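Local coordinates for D-isomer specific 2-hydroxyacid dehydrogenase family protein (Desulfovibrio vulgaris, PDB 5TX7), which probably catalyses the NAD-dependent, D-isomer-specific oxidation and reduction of 2-hydroxyacids and their 2-oxoacid counterparts, at residues 98-110 and 158-170. Sequence-based numbering, arbitrary orientation.
Sequences YGTDSVAQHVFAL and NTGRRVGRIANAL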
loop_
_atom_site.group_PDB
_atom_site.type_symbol
_atom_site.label_atom_id
_atom_site.label_comp_id
_atom_site.label_asym_id
_atom_site.label_seq_id
_atom_site.Cartn_x
_atom_site.Cartn_y
_atom_site.Cartn_z
ATOM N N TYR A 98 18.113 -3.496 -10.126
ATOM C CA TYR A 98 16.981 -3.127 -10.988
ATOM C C TYR A 98 15.637 -3.029 -10.240
ATOM O O TYR A 98 14.768 -2.262 -10.641
ATOM C CB TYR A 98 16.831 -4.120 -12.172
ATOM C CG TYR A 98 16.260 -5.481 -11.779
ATOM C CD1 TYR A 98 14.890 -5.719 -11.775
ATOM C CD2 TYR A 98 17.107 -6.529 -11.460
ATOM C CE1 TYR A 98 14.379 -6.963 -11.411
ATOM C CE2 TYR A 98 16.628 -7.775 -11.097
ATOM C CZ TYR A 98 15.255 -7.985 -11.064
ATOM O OH TYR A 98 14.755 -9.211 -10.691
ATOM N N GLY A 99 15.461 -3.831 -9.197
ATOM C CA GLY A 99 14.170 -4.007 -8.563
ATOM C C GLY A 99 14.079 -3.558 -7.106
ATOM O O GLY A 99 13.167 -3.981 -6.382
ATOM N N THR A 100 14.999 -2.699 -6.683
ATOM C CA THR A 100 15.032 -2.192 -5.310
ATOM C C THR A 100 13.709 -1.565 -4.901
ATOM O O THR A 100 13.144 -1.880 -3.863
ATOM C CB THR A 100 16.138 -1.122 -5.145
ATOM O OG1 THR A 100 17.417 -1.696 -5.457
ATOM C CG2 THR A 100 16.160 -0.557 -3.720
ATOM N N ASP A 101 13.207 -0.672 -5.731
ATOM C CA ASP A 101 11.963 0.018 -5.419
ATOM C C ASP A 101 10.742 -0.871 -5.598
ATOM O O ASP A 101 9.785 -0.770 -4.829
ATOM C CB ASP A 101 11.839 1.258 -6.279
ATOM C CG ASP A 101 12.875 2.322 -5.913
ATOM O OD1 ASP A 101 12.823 2.795 -4.756
ATOM O OD2 ASP A 101 13.714 2.687 -6.779
ATOM N N SER A 102 10.771 -1.735 -6.619
ATOM C CA SER A 102 9.691 -2.683 -6.856
ATOM C C SER A 102 9.486 -3.549 -5.616
ATOM O O SER A 102 8.364 -3.668 -5.119
ATOM C CB SER A 102 9.996 -3.556 -8.066
ATOM O OG SER A 102 8.841 -4.259 -8.503
ATOM N N VAL A 103 10.583 -4.095 -5.090
ATOM C CA VAL A 103 10.518 -5.026 -3.960
ATOM C C VAL A 103 10.110 -4.328 -2.671
ATOM O O VAL A 103 9.162 -4.779 -2.002
ATOM C CB VAL A 103 11.834 -5.839 -3.798
ATOM C CG1 VAL A 103 11.843 -6.678 -2.527
ATOM C CG2 VAL A 103 11.997 -6.786 -5.009
ATOM N N ALA A 104 10.795 -3.235 -2.332
ATOM C CA ALA A 104 10.450 -2.439 -1.151
ATOM C C ALA A 104 8.972 -2.000 -1.115
ATOM O O ALA A 104 8.316 -2.090 -0.102
ATOM C CB ALA A 104 11.350 -1.225 -1.067
ATOM N N GLN A 105 8.462 -1.519 -2.233
ATOM C CA GLN A 105 7.043 -1.203 -2.334
ATOM C C GLN A 105 6.116 -2.411 -2.208
ATOM O O GLN A 105 4.991 -2.264 -1.712
ATOM C CB GLN A 105 6.751 -0.448 -3.628
ATOM C CG GLN A 105 7.376 0.939 -3.574
ATOM C CD GLN A 105 7.189 1.752 -4.819
ATOM O OE1 GLN A 105 6.219 1.577 -5.570
ATOM N NE2 GLN A 105 8.120 2.661 -5.055
ATOM N N HIS A 106 6.559 -3.590 -2.656
ATOM C CA HIS A 106 5.739 -4.799 -2.477
ATOM C C HIS A 106 5.613 -5.221 -0.988
ATOM O O HIS A 106 4.563 -5.728 -0.563
ATOM C CB HIS A 106 6.255 -5.973 -3.327
ATOM C CG HIS A 106 5.251 -7.064 -3.500
ATOM N ND1 HIS A 106 4.060 -6.876 -4.168
ATOM C CD2 HIS A 106 5.245 -8.349 -3.077
ATOM C CE1 HIS A 106 3.364 -8.001 -4.148
ATOM N NE2 HIS A 106 4.070 -8.917 -3.511
ATOM N N VAL A 107 6.675 -4.988 -0.207
ATOM C CA VAL A 107 6.637 -5.203 1.247
ATOM C C VAL A 107 5.438 -4.442 1.871
ATOM O O VAL A 107 4.669 -5.015 2.679
ATOM C CB VAL A 107 7.966 -4.776 1.920
ATOM C CG1 VAL A 107 7.843 -4.689 3.459
ATOM C CG2 VAL A 107 9.082 -5.718 1.535
ATOM N N PHE A 108 5.294 -3.170 1.458
ATOM C CA PHE A 108 4.210 -2.328 1.930
ATOM C C PHE A 108 2.844 -2.595 1.284
ATOM O O PHE A 108 1.817 -2.365 1.931
ATOM C CB PHE A 108 4.615 -0.837 1.883
ATOM C CG PHE A 108 5.677 -0.515 2.881
ATOM C CD1 PHE A 108 5.343 -0.355 4.229
ATOM C CD2 PHE A 108 7.018 -0.480 2.512
ATOM C CE1 PHE A 108 6.299 -0.116 5.181
ATOM C CE2 PHE A 108 8.000 -0.246 3.469
ATOM C CZ PHE A 108 7.641 -0.071 4.804
ATOM N N ALA A 109 2.819 -3.088 0.049
ATOM C CA ALA A 109 1.566 -3.556 -0.532
ATOM C C ALA A 109 1.038 -4.770 0.257
ATOM O O ALA A 109 -0.143 -4.833 0.586
ATOM C CB ALA A 109 1.743 -3.909 -1.991
ATOM N N LEU A 110 1.912 -5.708 0.596
ATOM C CA LEU A 110 1.497 -6.869 1.421
ATOM C C LEU A 110 1.069 -6.436 2.833
ATOM O O LEU A 110 0.009 -6.826 3.327
ATOM C CB LEU A 110 2.625 -7.894 1.525
ATOM C CG LEU A 110 3.012 -8.589 0.212
ATOM C CD1 LEU A 110 4.366 -9.259 0.339
ATOM C CD2 LEU A 110 1.999 -9.629 -0.210
ATOM N N ASN A 158 20.434 -2.499 -0.248
ATOM C CA ASN A 158 19.635 -1.434 -0.879
ATOM C C ASN A 158 18.123 -1.552 -0.617
ATOM O O ASN A 158 17.479 -0.546 -0.316
ATOM C CB ASN A 158 19.853 -1.415 -2.395
ATOM C CG ASN A 158 21.288 -1.060 -2.792
ATOM O OD1 ASN A 158 21.884 -1.719 -3.633
ATOM N ND2 ASN A 158 21.833 -0.025 -2.197
ATOM N N THR A 159 17.580 -2.763 -0.727
ATOM C CA THR A 159 16.139 -2.971 -0.595
ATOM C C THR A 159 15.706 -2.721 0.854
ATOM O O THR A 159 14.810 -1.922 1.117
ATOM C CB THR A 159 15.746 -4.385 -1.050
ATOM O OG1 THR A 159 16.139 -4.573 -2.398
ATOM C CG2 THR A 159 14.272 -4.584 -1.001
ATOM N N GLY A 160 16.384 -3.398 1.772
ATOM C CA GLY A 160 16.255 -3.163 3.201
ATOM C C GLY A 160 16.295 -1.693 3.586
ATOM O O GLY A 160 15.459 -1.233 4.328
ATOM N N ARG A 161 17.252 -0.954 3.063
ATOM C CA ARG A 161 17.360 0.479 3.359
ATOM C C ARG A 161 16.178 1.264 2.841
ATOM O O ARG A 161 15.726 2.201 3.505
ATOM C CB ARG A 161 18.620 1.066 2.738
ATOM C CG ARG A 161 19.889 0.616 3.432
ATOM C CD ARG A 161 21.078 0.882 2.542
ATOM N NE ARG A 161 22.288 0.236 3.025
ATOM C CZ ARG A 161 23.465 0.318 2.411
ATOM N NH1 ARG A 161 23.588 1.005 1.271
ATOM N NH2 ARG A 161 24.527 -0.298 2.924
ATOM N N ARG A 162 15.696 0.888 1.649
ATOM C CA ARG A 162 14.486 1.485 1.055
ATOM C C ARG A 162 13.278 1.199 1.940
ATOM O O ARG A 162 12.501 2.098 2.258
ATOM C CB ARG A 162 14.260 0.941 -0.355
ATOM C CG ARG A 162 13.304 1.721 -1.212
ATOM C CD ARG A 162 13.957 3.012 -1.643
ATOM N NE ARG A 162 13.298 4.111 -1.004
ATOM C CZ ARG A 162 13.814 5.330 -0.909
ATOM N NH1 ARG A 162 13.132 6.275 -0.274
ATOM N NH2 ARG A 162 15.000 5.643 -1.453
ATOM N N VAL A 163 13.136 -0.053 2.373
ATOM C CA VAL A 163 12.060 -0.396 3.273
ATOM C C VAL A 163 12.122 0.468 4.539
ATOM O O VAL A 163 11.090 0.934 5.027
ATOM C CB VAL A 163 12.058 -1.897 3.609
ATOM C CG1 VAL A 163 11.153 -2.194 4.798
ATOM C CG2 VAL A 163 11.616 -2.705 2.409
ATOM N N GLY A 164 13.323 0.694 5.056
ATOM C CA GLY A 164 13.501 1.510 6.250
ATOM C C GLY A 164 13.099 2.962 6.047
ATOM O O GLY A 164 12.446 3.545 6.904
ATOM N N ARG A 165 13.478 3.557 4.923
ATOM C CA ARG A 165 13.081 4.946 4.663
ATOM C C ARG A 165 11.536 5.071 4.598
ATOM O O ARG A 165 10.945 5.995 5.173
ATOM C CB ARG A 165 13.777 5.535 3.416
ATOM N N ILE A 166 10.886 4.121 3.943
ATOM C CA ILE A 166 9.436 4.152 3.812
ATOM C C ILE A 166 8.801 3.999 5.190
ATOM O O ILE A 166 7.926 4.804 5.572
ATOM C CB ILE A 166 8.933 3.069 2.836
ATOM C CG1 ILE A 166 9.420 3.388 1.417
ATOM C CG2 ILE A 166 7.416 2.995 2.857
ATOM C CD1 ILE A 166 9.371 2.214 0.451
ATOM N N ALA A 167 9.266 2.999 5.936
ATOM C CA ALA A 167 8.785 2.761 7.306
ATOM C C ALA A 167 8.855 4.010 8.177
ATOM O O ALA A 167 7.888 4.369 8.870
ATOM C CB ALA A 167 9.582 1.634 7.963
ATOM N N ASN A 168 10.008 4.664 8.152
ATOM C CA ASN A 168 10.171 5.911 8.877
ATOM C C ASN A 168 9.091 6.930 8.508
ATOM O O ASN A 168 8.456 7.504 9.380
ATOM C CB ASN A 168 11.544 6.515 8.642
ATOM C CG ASN A 168 11.670 7.905 9.263
ATOM O OD1 ASN A 168 11.811 8.040 10.484
ATOM N ND2 ASN A 168 11.595 8.943 8.428
ATOM N N ALA A 169 8.869 7.116 7.211
ATOM C CA ALA A 169 7.891 8.088 6.738
ATOM C C ALA A 169 6.459 7.737 7.146
ATOM O O ALA A 169 5.644 8.619 7.337
ATOM C CB ALA A 169 7.989 8.232 5.241
ATOM N N LEU A 170 6.156 6.449 7.300
ATOM C CA LEU A 170 4.866 6.026 7.845
ATOM C C LEU A 170 4.776 6.125 9.390
ATOM O O LEU A 170 3.833 5.598 9.979
ATOM C CB LEU A 170 4.569 4.582 7.417
ATOM C CG LEU A 170 4.367 4.354 5.928
ATOM C CD1 LEU A 170 4.668 2.907 5.621
ATOM C CD2 LEU A 170 2.965 4.718 5.463
HETATM O O HOH W 1 18.148 -4.391 -5.237
#
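T100 OG1 takes a water at 2.8 Å that also reaches T159 OG1 through a longer, weak bond, and the same hydroxyl is weakly bonded to the carbonyl oxygen of G97. The water bridges the first turns of two helices in the NAD-binding domain, a Rossmann fold: helix 158-169 follows strand 150-154 through a glycine-rich turn consistent with a dinucleotide-binding loop, and the 100-110 part of helix 100-116 crosses it at -47°, the axes of the two segments approaching to 8.7 Å. In T100 the methyl CG2 stands anti to the backbone N (OG1 at chi1 -60°), which turns it onto the carbonyl of N158, while T159 CG2 lies against V103 CG1.

A104 is a small knob seated among T159, R162, V163 and I166; its CB meets R162 CG at 3.5 Å. The R162 chain bends there, and D101 OD1 comes 4.0 Å from R162 NE but well out of the guanidinium plane, so no N-H points at it and any attraction is probably one of charge alone. R162 NH1 has a weak bond to A169 O of the second subunit, placing this side of the crossing near the dimer interface.

Farther along, the F108 ring packs against the C-terminal half of helix 158-169 and also touches M151 of strand 150-154. V163 O lies at the ring edge, in plane, and L170 CD1 approaches CE1 obliquely. One face receives a CH-pi contact from I166, whose CG2 stands 3.5 Å from the ring centroid, 19° off the normal and displaced toward CE2.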